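NAD nucleotidase (Haemophilus influenzae, PDB 3ZTV) degrades NAD to adenosine and nicotinamide riboside, acting as a zinc-dependent periplasmic pyrophosphatase and 5'-nucleotidase that is most active on AMP. Local coordinates at residues 356-361 and 548-553; 360-365 and 558-563. All blocks are in the same frame, centred on the assembly; numbering follows the deposited sequence.

Interaction 1. Residues 356-361 and 548-553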
loop_
_atom_site.group_PDB
_atom_site.type_symbol
_atom_site.label_atom_id
_atom_site.label_comp_id
_atom_site.label_asym_id
_atom_site.label_seq_id
_atom_site.Cartn_x
_atom_site.Cartn_y
_atom_site.Cartn_z
ATOM N N GLU A 356 -12.642 -29.913 -33.461
ATOM C CA GLU A 356 -13.759 -30.181 -32.559
ATOM C C GLU A 356 -14.671 -28.967 -32.412
ATOM O O GLU A 356 -14.260 -27.832 -32.635
ATOM C CB GLU A 356 -13.262 -30.678 -31.195
ATOM C CG GLU A 356 -12.600 -32.048 -31.264
ATOM C CD GLU A 356 -12.201 -32.606 -29.906
ATOM O OE1 GLU A 356 -12.291 -31.876 -28.898
ATOM O OE2 GLU A 356 -11.792 -33.787 -29.851
ATOM N N ILE A 357 -15.924 -29.222 -32.047
ATOM C CA ILE A 357 -16.931 -28.181 -31.986
ATOM C C ILE A 357 -16.865 -27.428 -30.663
ATOM O O ILE A 357 -16.839 -28.042 -29.591
ATOM C CB ILE A 357 -18.337 -28.784 -32.188
ATOM C CG1 ILE A 357 -18.423 -29.448 -33.566
ATOM C CG2 ILE A 357 -19.409 -27.722 -32.025
ATOM C CD1 ILE A 357 -19.645 -30.339 -33.746
ATOM N N VAL A 358 -16.814 -26.102 -30.742
ATOM C CA VAL A 358 -16.804 -25.278 -29.536
ATOM C C VAL A 358 -18.206 -24.789 -29.187
ATOM O O VAL A 358 -18.511 -24.541 -28.023
ATOM C CB VAL A 358 -15.816 -24.083 -29.643
ATOM C CG1 VAL A 358 -16.278 -23.076 -30.680
ATOM C CG2 VAL A 358 -15.642 -23.408 -28.288
ATOM N N GLY A 359 -19.064 -24.663 -30.192
ATOM C CA GLY A 359 -20.443 -24.282 -29.944
ATOM C C GLY A 359 -21.295 -24.422 -31.185
ATOM O O GLY A 359 -20.780 -24.671 -32.273
ATOM N N VAL A 360 -22.602 -24.254 -31.015
ATOM C CA VAL A 360 -23.554 -24.355 -32.106
ATOM C C VAL A 360 -24.380 -23.083 -32.145
ATOM O O VAL A 360 -24.831 -22.596 -31.106
ATOM C CB VAL A 360 -24.490 -25.568 -31.920
ATOM C CG1 VAL A 360 -25.539 -25.621 -33.029
ATOM C CG2 VAL A 360 -23.687 -26.855 -31.888
ATOM N N ILE A 361 -24.554 -22.532 -33.338
ATOM C CA ILE A 361 -25.408 -21.367 -33.516
ATOM C C ILE A 361 -26.712 -21.775 -34.188
ATOM O O ILE A 361 -26.706 -22.468 -35.204
ATOM C CB ILE A 361 -24.719 -20.277 -34.354
ATOM C CG1 ILE A 361 -23.427 -19.814 -33.672
ATOM C CG2 ILE A 361 -25.658 -19.095 -34.567
ATOM C CD1 ILE A 361 -22.603 -18.851 -34.505
ATOM N N SER A 548 -10.953 -14.810 -28.205
ATOM C CA SER A 548 -12.145 -14.214 -27.593
ATOM C C SER A 548 -13.416 -14.861 -28.142
ATOM O O SER A 548 -14.360 -15.162 -27.400
ATOM C CB SER A 548 -12.183 -12.710 -27.861
ATOM O OG SER A 548 -11.101 -12.045 -27.237
ATOM N N PHE A 549 -13.432 -15.089 -29.451
ATOM C CA PHE A 549 -14.569 -15.731 -30.088
ATOM C C PHE A 549 -14.764 -17.138 -29.545
ATOM O O PHE A 549 -15.882 -17.536 -29.232
ATOM C CB PHE A 549 -14.415 -15.751 -31.606
ATOM C CG PHE A 549 -15.704 -16.024 -32.325
ATOM C CD1 PHE A 549 -16.234 -17.301 -32.357
ATOM C CD2 PHE A 549 -16.415 -14.994 -32.915
ATOM C CE1 PHE A 549 -17.429 -17.553 -32.997
ATOM C CE2 PHE A 549 -17.614 -15.244 -33.556
ATOM C CZ PHE A 549 -18.119 -16.526 -33.593
ATOM N N ILE A 550 -13.673 -17.888 -29.412
ATOM C CA ILE A 550 -13.734 -19.219 -28.813
ATOM C C ILE A 550 -14.305 -19.196 -27.381
ATOM O O ILE A 550 -15.165 -20.009 -27.036
ATOM C CB ILE A 550 -12.352 -19.906 -28.846
ATOM C CG1 ILE A 550 -12.010 -20.313 -30.277
ATOM C CG2 ILE A 550 -12.316 -21.106 -27.920
ATOM C CD1 ILE A 550 -10.525 -20.547 -30.493
ATOM N N LYS A 551 -13.837 -18.267 -26.549
ATOM C CA LYS A 551 -14.389 -18.142 -25.194
ATOM C C LYS A 551 -15.894 -17.877 -25.211
ATOM O O LYS A 551 -16.646 -18.416 -24.393
ATOM C CB LYS A 551 -13.715 -17.005 -24.432
ATOM C CG LYS A 551 -12.268 -17.231 -24.088
ATOM C CD LYS A 551 -11.787 -16.107 -23.186
ATOM C CE LYS A 551 -10.292 -16.179 -22.968
ATOM N NZ LYS A 551 -9.824 -15.094 -22.058
ATOM N N PHE A 552 -16.330 -17.014 -26.119
ATOM C CA PHE A 552 -17.743 -16.672 -26.218
ATOM C C PHE A 552 -18.586 -17.907 -26.525
ATOM O O PHE A 552 -19.624 -18.130 -25.902
ATOM C CB PHE A 552 -17.957 -15.574 -27.263
ATOM C CG PHE A 552 -19.377 -15.084 -27.352
ATOM C CD1 PHE A 552 -20.284 -15.717 -28.181
ATOM C CD2 PHE A 552 -19.798 -13.989 -26.615
ATOM C CE1 PHE A 552 -21.592 -15.278 -28.270
ATOM C CE2 PHE A 552 -21.104 -13.539 -26.703
ATOM C CZ PHE A 552 -22.001 -14.187 -27.534
ATOM N N MET A 553 -18.139 -18.719 -27.478
ATOM C CA MET A 553 -18.877 -19.931 -27.804
ATOM C C MET A 553 -18.864 -20.936 -26.655
ATOM O O MET A 553 -19.832 -21.663 -26.452
ATOM C CB MET A 553 -18.352 -20.569 -29.095
ATOM C CG MET A 553 -18.523 -19.709 -30.344
ATOM S SD MET A 553 -20.230 -19.202 -30.659
ATOM C CE MET A 553 -21.107 -20.763 -30.576
#
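Val358 and Met553 make the broadest part of this contact, which is all packing: no hydrogen bond joins the strand at 357-361 to the helix at 548-553. Both side chains leave the backbone toward the partner segment and cross at about a right angle. Val358 CG1, wedged between its own N and carbonyl carbon, lies 3.6 Å from Met553 CB. The other methyl, Val358 CG2, turns to the helix one turn earlier, where it meets the carbonyl oxygen Ile550 O at 3.7 Å and, a little farther off, the branch methyl Ile550 CG2 at 4.1 Å. Helix 423-429 packs on Ile550 as well.

The methionine then folds back on itself. With bends at chi2 (-56°) and chi3 (-51°), its terminal methyl comes over bare main chain, and Met553 CE rests 3.6 Å from Gly359 CA. Gly359 has no side chain, and the methyl takes up the place beside its CA. Val358 and Gly359 both pair with Val421 as a classic beta bulge in the antiparallel pairing with strand 419-422. In the small three-stranded sheet of the C-terminal domain, this strand runs between 419-422 and 558-560. The helix crosses the strand at 66°, the two axes 7.5 Å apart at their closest.

Farther along the strand, Ile361 CG1 also touches the methyl, 4.0 Å from Met553 CE, the two side chains again crossing nearly perpendicular. Phe549 and Phe552 of the same helix pack against Phe390 of helix 386-396.

Interaction 2. Residues 360-365 and 558-563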
loop_
_atom_site.group_PDB
_atom_site.type_symbol
_atom_site.label_atom_id
_atom_site.label_comp_id
_atom_site.label_asym_id
_atom_site.label_seq_id
_atom_site.Cartn_x
_atom_site.Cartn_y
_atom_site.Cartn_z
ATOM N N VAL A 360 -22.602 -24.254 -31.015
ATOM C CA VAL A 360 -23.554 -24.355 -32.106
ATOM C C VAL A 360 -24.380 -23.083 -32.145
ATOM O O VAL A 360 -24.831 -22.596 -31.106
ATOM C CB VAL A 360 -24.490 -25.568 -31.920
ATOM C CG1 VAL A 360 -25.539 -25.621 -33.029
ATOM C CG2 VAL A 360 -23.687 -26.855 -31.888
ATOM N N ILE A 361 -24.554 -22.532 -33.338
ATOM C CA ILE A 361 -25.408 -21.367 -33.516
ATOM C C ILE A 361 -26.712 -21.775 -34.188
ATOM O O ILE A 361 -26.706 -22.468 -35.204
ATOM C CB ILE A 361 -24.719 -20.277 -34.354
ATOM C CG1 ILE A 361 -23.427 -19.814 -33.672
ATOM C CG2 ILE A 361 -25.658 -19.095 -34.567
ATOM C CD1 ILE A 361 -22.603 -18.851 -34.505
ATOM N N THR A 362 -27.824 -21.348 -33.604
ATOM C CA THR A 362 -29.137 -21.582 -34.188
ATOM C C THR A 362 -29.743 -20.258 -34.631
ATOM O O THR A 362 -29.293 -19.184 -34.224
ATOM C CB THR A 362 -30.081 -22.284 -33.194
ATOM O OG1 THR A 362 -30.146 -21.531 -31.979
ATOM C CG2 THR A 362 -29.579 -23.687 -32.882
ATOM N N GLY A 363 -30.761 -20.332 -35.479
ATOM C CA GLY A 363 -31.409 -19.132 -35.964
ATOM C C GLY A 363 -30.922 -18.709 -37.332
ATOM O O GLY A 363 -30.375 -19.513 -38.090
ATOM N N SER A 364 -31.117 -17.433 -37.643
ATOM C CA SER A 364 -30.807 -16.898 -38.958
ATOM C C SER A 364 -29.366 -16.420 -39.060
ATOM O O SER A 364 -28.753 -16.045 -38.059
ATOM C CB SER A 364 -31.753 -15.744 -39.296
ATOM O OG SER A 364 -33.072 -16.218 -39.500
ATOM N N ALA A 365 -28.839 -16.431 -40.279
ATOM C CA ALA A 365 -27.502 -15.923 -40.545
ATOM C C ALA A 365 -27.352 -14.504 -40.007
ATOM O O ALA A 365 -28.285 -13.700 -40.070
ATOM C CB ALA A 365 -27.222 -15.951 -42.041
ATOM N N HIS A 558 -24.846 -23.198 -27.022
ATOM C CA HIS A 558 -26.044 -23.284 -27.850
ATOM C C HIS A 558 -26.634 -21.889 -28.047
ATOM O O HIS A 558 -27.677 -21.545 -27.492
ATOM C CB HIS A 558 -27.054 -24.272 -27.260
ATOM C CG HIS A 558 -26.598 -25.698 -27.326
ATOM N ND1 HIS A 558 -26.792 -26.489 -28.437
ATOM C CD2 HIS A 558 -25.933 -26.465 -26.429
ATOM C CE1 HIS A 558 -26.279 -27.687 -28.217
ATOM N NE2 HIS A 558 -25.752 -27.699 -27.007
ATOM N N PHE A 559 -25.935 -21.102 -28.858
ATOM C CA PHE A 559 -26.201 -19.682 -29.035
ATOM C C PHE A 559 -27.247 -19.409 -30.110
ATOM O O PHE A 559 -27.127 -19.872 -31.243
ATOM C CB PHE A 559 -24.891 -18.971 -29.389
ATOM C CG PHE A 559 -25.037 -17.500 -29.642
ATOM C CD1 PHE A 559 -25.277 -16.621 -28.596
ATOM C CD2 PHE A 559 -24.908 -16.988 -30.923
ATOM C CE1 PHE A 559 -25.406 -15.265 -28.828
ATOM C CE2 PHE A 559 -25.032 -15.632 -31.161
ATOM C CZ PHE A 559 -25.281 -14.770 -30.112
ATOM N N GLU A 560 -28.272 -18.649 -29.740
ATOM C CA GLU A 560 -29.280 -18.191 -30.687
ATOM C C GLU A 560 -28.794 -16.886 -31.309
ATOM O O GLU A 560 -28.464 -15.938 -30.599
ATOM C CB GLU A 560 -30.612 -17.968 -29.969
ATOM C CG GLU A 560 -31.726 -17.465 -30.869
ATOM C CD GLU A 560 -32.243 -18.536 -31.805
ATOM O OE1 GLU A 560 -32.172 -19.730 -31.443
ATOM O OE2 GLU A 560 -32.713 -18.189 -32.907
ATOM N N ALA A 561 -28.742 -16.845 -32.635
ATOM C CA ALA A 561 -28.168 -15.709 -33.352
ATOM C C ALA A 561 -28.834 -14.378 -33.010
ATOM O O ALA A 561 -30.052 -14.309 -32.845
ATOM C CB ALA A 561 -28.224 -15.950 -34.851
ATOM N N TYR A 562 -28.024 -13.324 -32.909
ATOM C CA TYR A 562 -28.539 -11.965 -32.772
ATOM C C TYR A 562 -29.336 -11.601 -34.016
ATOM O O TYR A 562 -29.023 -12.056 -35.114
ATOM C CB TYR A 562 -27.392 -10.961 -32.618
ATOM C CG TYR A 562 -26.609 -11.080 -31.330
ATOM C CD1 TYR A 562 -27.227 -10.912 -30.100
ATOM C CD2 TYR A 562 -25.243 -11.333 -31.347
ATOM C CE1 TYR A 562 -26.509 -11.012 -28.920
ATOM C CE2 TYR A 562 -24.516 -11.429 -30.172
ATOM C CZ TYR A 562 -25.155 -11.270 -28.963
ATOM O OH TYR A 562 -24.445 -11.366 -27.784
ATOM N N THR A 563 -30.359 -10.769 -33.840
ATOM C CA THR A 563 -31.148 -10.286 -34.965
ATOM C C THR A 563 -31.039 -8.771 -35.116
ATOM O O THR A 563 -31.693 -8.174 -35.974
ATOM C CB THR A 563 -32.628 -10.670 -34.823
ATOM O OG1 THR A 563 -33.128 -10.172 -33.576
ATOM C CG2 THR A 563 -32.790 -12.184 -34.871
#
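Thr362 and Glu560 meet side chain to side chain on the more exposed face of a parallel strand pair. Glu560 CB begins beside the threonine, 4.1 Å from Thr362 OG1. CG is anti to the backbone N, and the bend at chi2 (73°) swings CD back toward the neighbouring strand, 3.7 Å from the same hydroxyl. At the tip the two oxygens part: Glu560 OE1 accepts a hydrogen bond from Thr362 OG1 at 2.8 Å, the hydroxyl standing above the carboxylate plane, 52° out of it, while OE2 lies against Gly363 CA at 3.5 Å. Gly363 carries no side chain, so OE2 can come up to its CA, and its positive phi (98°) is one that glycine takes easily.

Beneath this, the backbones zip together. Phe559 N donates to Val360 O, Thr362 N to Phe559 O, and Ala561 N to Thr362 O, so the 558-561 chain both gives and takes, as parallel strands do. Ile361 CA adds a CA-H...O contact to Phe559 O, 3.2 Å away.

On the buried face, Ile361 CG1 approaches the edge of the Phe559 ring near its plane, and Ile361 CG2 packs on Ala561 CB at 4.1 Å. That alanine methyl also lies 3.3 Å from Ser364 O, just past the end of the strand. Phe390 of helix 386-396 meets both Ile361 and the Phe559 ring, while Phe552 of helix 545-555 packs edge-to-face with Phe559. Strand 558-560 is an outer strand of the small mixed sheet, with 357-362 in the middle and 419-422 beyond it.

How the interactions relate
Strand 357-362 serves both contacts, with Val360 and Ile361 common to them. Helix 545-555 and strand 558-560 follow each other in the chain, so the polypeptide first packs on the central strand as a helix, then returns to pair alongside it. Interaction 1 is buried, with apolar side chains packing on one another and on main chain and no hydrogen bond between the segments. Interaction 2 is only partly buried: main-chain hydrogen bonds hold it, apolar groups fill its inner face, and a polar pair lies on its outer face. The two also meet directly, Phe552 CZ packing 3.7 Å from Tyr562 OH.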